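Local coordinates for viral structural protein 4 (Bombyx mori cytoplasmic polyhedrosis virus, PDB 6TZ0), which binds GTP, partners the viral RNA-dependent RNA polymerase inside the particle and probably serves as its cofactor in transcription, at the interface of chains B and A. Residues are numbered along the deposited sequence; one frame, centred on the assembly and turned at random. Chains: chain A, Viral structural protein 4; chain B, RNA-dependent RNA Polymerase.

The interface of chains B and A. Residues chain B 361, 363-365; chain A 453, 456-457, 460, 493.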
ATOM      1  N   ILE B 361       8.691 -13.496 -16.439  1.00 33.67           N
ATOM      2  CA  ILE B 361       8.055 -14.783 -16.677  1.00 33.67           C
ATOM      3  C   ILE B 361       8.938 -15.921 -16.202  1.00 33.67           C
ATOM      4  O   ILE B 361      10.084 -16.036 -16.621  1.00 33.67           O
ATOM      5  CB  ILE B 361       7.817 -14.985 -18.183  1.00 33.67           C
ATOM      6  CG1 ILE B 361       6.509 -14.330 -18.613  1.00 33.67           C
ATOM      7  CG2 ILE B 361       7.824 -16.463 -18.535  1.00 33.67           C
ATOM      8  CD1 ILE B 361       6.575 -13.715 -19.990  1.00 33.67           C
ATOM      9  N   GLN B 363       9.334 -20.255 -15.306  1.00 35.07           N
ATOM     10  CA  GLN B 363       8.954 -21.676 -15.417  1.00 35.07           C
ATOM     11  C   GLN B 363       8.068 -22.149 -16.577  1.00 35.07           C
ATOM     12  O   GLN B 363       8.396 -23.107 -17.267  1.00 35.07           O
ATOM     13  CB  GLN B 363       8.454 -22.263 -14.080  1.00 35.07           C
ATOM     14  CG  GLN B 363       9.209 -21.799 -12.841  1.00 35.07           C
ATOM     15  CD  GLN B 363      10.392 -22.679 -12.518  1.00 35.07           C
ATOM     16  OE1 GLN B 363      10.689 -23.627 -13.239  1.00 35.07           O
ATOM     17  NE2 GLN B 363      11.079 -22.367 -11.430  1.00 35.07           N
ATOM     18  N   ARG B 364       6.938 -21.482 -16.763  1.00 32.88           N
ATOM     19  CA  ARG B 364       5.938 -21.881 -17.756  1.00 32.88           C
ATOM     20  C   ARG B 364       4.804 -20.874 -17.852  1.00 32.88           C
ATOM     21  O   ARG B 364       4.587 -20.052 -16.961  1.00 32.88           O
ATOM     22  CB  ARG B 364       5.302 -23.246 -17.495  1.00 32.88           C
ATOM     23  CG  ARG B 364       4.700 -23.426 -16.154  1.00 32.88           C
ATOM     24  CD  ARG B 364       4.296 -24.864 -16.075  1.00 32.88           C
ATOM     25  NE  ARG B 364       5.409 -25.718 -16.482  1.00 32.88           N
ATOM     26  CZ  ARG B 364       6.416 -26.081 -15.696  1.00 32.88           C
ATOM     27  NH1 ARG B 364       6.472 -25.667 -14.440  1.00 32.88           N
ATOM     28  NH2 ARG B 364       7.375 -26.857 -16.175  1.00 32.88           N
ATOM     29  N   LEU B 365       4.044 -21.009 -18.933  1.00 29.52           N
ATOM     30  CA  LEU B 365       2.953 -20.097 -19.220  1.00 29.52           C
ATOM     31  C   LEU B 365       1.651 -20.604 -18.616  1.00 29.52           C
ATOM     32  O   LEU B 365       1.364 -21.802 -18.630  1.00 29.52           O
ATOM     33  CB  LEU B 365       2.797 -19.944 -20.726  1.00 29.52           C
ATOM     34  CG  LEU B 365       4.036 -19.413 -21.435  1.00 29.52           C
ATOM     35  CD1 LEU B 365       3.813 -19.450 -22.917  1.00 29.52           C
ATOM     36  CD2 LEU B 365       4.332 -18.012 -20.971  1.00 29.52           C
TER
ATOM     37  N   ASN A 453       3.694 -24.777 -25.727  1.00 34.14           N
ATOM     38  CA  ASN A 453       4.020 -23.783 -24.706  1.00 34.14           C
ATOM     39  C   ASN A 453       5.435 -23.967 -24.177  1.00 34.14           C
ATOM     40  O   ASN A 453       6.088 -22.985 -23.809  1.00 34.14           O
ATOM     41  CB  ASN A 453       3.025 -23.839 -23.549  1.00 34.14           C
ATOM     42  CG  ASN A 453       1.667 -23.322 -23.930  1.00 34.14           C
ATOM     43  OD1 ASN A 453       1.549 -22.422 -24.747  1.00 34.14           O
ATOM     44  ND2 ASN A 453       0.634 -23.854 -23.301  1.00 34.14           N
ATOM     45  N   LEU A 456       7.487 -22.260 -26.644  1.00 33.97           N
ATOM     46  CA  LEU A 456       7.309 -20.812 -26.564  1.00 33.97           C
ATOM     47  C   LEU A 456       8.037 -20.198 -25.374  1.00 33.97           C
ATOM     48  O   LEU A 456       8.534 -19.075 -25.473  1.00 33.97           O
ATOM     49  CB  LEU A 456       5.825 -20.450 -26.484  1.00 33.97           C
ATOM     50  CG  LEU A 456       4.943 -20.570 -27.723  1.00 33.97           C
ATOM     51  CD1 LEU A 456       3.505 -20.384 -27.347  1.00 33.97           C
ATOM     52  CD2 LEU A 456       5.325 -19.537 -28.730  1.00 33.97           C
ATOM     53  N   ILE A 457       8.096 -20.908 -24.243  1.00 34.54           N
ATOM     54  CA  ILE A 457       8.612 -20.329 -23.002  1.00 34.54           C
ATOM     55  C   ILE A 457      10.111 -20.047 -23.066  1.00 34.54           C
ATOM     56  O   ILE A 457      10.590 -19.133 -22.389  1.00 34.54           O
ATOM     57  CB  ILE A 457       8.242 -21.254 -21.817  1.00 34.54           C
ATOM     58  CG1 ILE A 457       8.518 -20.608 -20.462  1.00 34.54           C
ATOM     59  CG2 ILE A 457       8.977 -22.567 -21.876  1.00 34.54           C
ATOM     60  CD1 ILE A 457       7.698 -19.436 -20.185  1.00 34.54           C
ATOM     61  N   LEU A 460      10.918 -16.317 -24.026  1.00 36.69           N
ATOM     62  CA  LEU A 460      10.377 -15.246 -23.205  1.00 36.69           C
ATOM     63  C   LEU A 460      10.928 -15.267 -21.792  1.00 36.69           C
ATOM     64  O   LEU A 460      10.588 -14.388 -20.996  1.00 36.69           O
ATOM     65  CB  LEU A 460       8.845 -15.330 -23.142  1.00 36.69           C
ATOM     66  CG  LEU A 460       7.956 -14.842 -24.290  1.00 36.69           C
ATOM     67  CD1 LEU A 460       7.951 -15.790 -25.469  1.00 36.69           C
ATOM     68  CD2 LEU A 460       6.550 -14.646 -23.788  1.00 36.69           C
ATOM     69  N   ALA A 493       1.132 -13.159 -22.733  1.00 29.25           N
ATOM     70  CA  ALA A 493       2.391 -13.329 -22.021  1.00 29.25           C
ATOM     71  C   ALA A 493       3.505 -12.486 -22.619  1.00 29.25           C
ATOM     72  O   ALA A 493       4.561 -12.348 -21.999  1.00 29.25           O
ATOM     73  CB  ALA A 493       2.806 -14.796 -22.007  1.00 29.25           C
TER
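B:Ile361 and B:Leu365 of the polymerase meet A:Ile457 of viral structural protein 4 in a small, mostly apolar patch. This van der Waals packing probably contributes to holding viral structural protein 4 against the polymerase. The delta methyl of A:Ile457 rests against both polymerase side chains. Its CD1 lies 3.4 Å from CG2 of B:Ile361 and 3.7 Å from CD2 of B:Leu365. The isoleucine runs antiparallel to both side chains as it passes them. Its CG1 is anti to the backbone N (chi1 -170°), and the turn at chi2 (65°) brings CD1 to this meeting point.

B:Leu365 loses the most surface of the residues here, 74 Å². Its two methyls divide the work. CD2 also meets the A:Ala493 methyl, with CB at 3.7 Å. CD1 points instead towards the helix, near A:Asn453 and CB of A:Leu456. The A:Asn453 contact is loose, with OD1 4.2 Å from B:Leu365 CD1.

The two branches of B:Ile361 also part. CG2 faces A:Ile457, while CD1 extends to A:Leu460 and A:Ala493. There CD1 is 3.9 Å from CD2 of A:Leu460, whose side chain it meets at a slant. The same methyl lies against the backbone carbonyl of A:Ala493.

Polymerase backbone completes the patch. CA of B:Arg364 is 3.9 Å from CD1 of A:Ile457, and the carbonyl O of B:Gln363 lies near its CG1. The long side chains of B:Gln363 and B:Arg364 turn away from this contact.

The polymerase residues lie on a loop between helix 349-356 and strand 370-372. Across from them are the end of helix 442-457, the following loop at A:Leu460 and the 3-10 helix 492-496, at the edge where the two proteins adjoin.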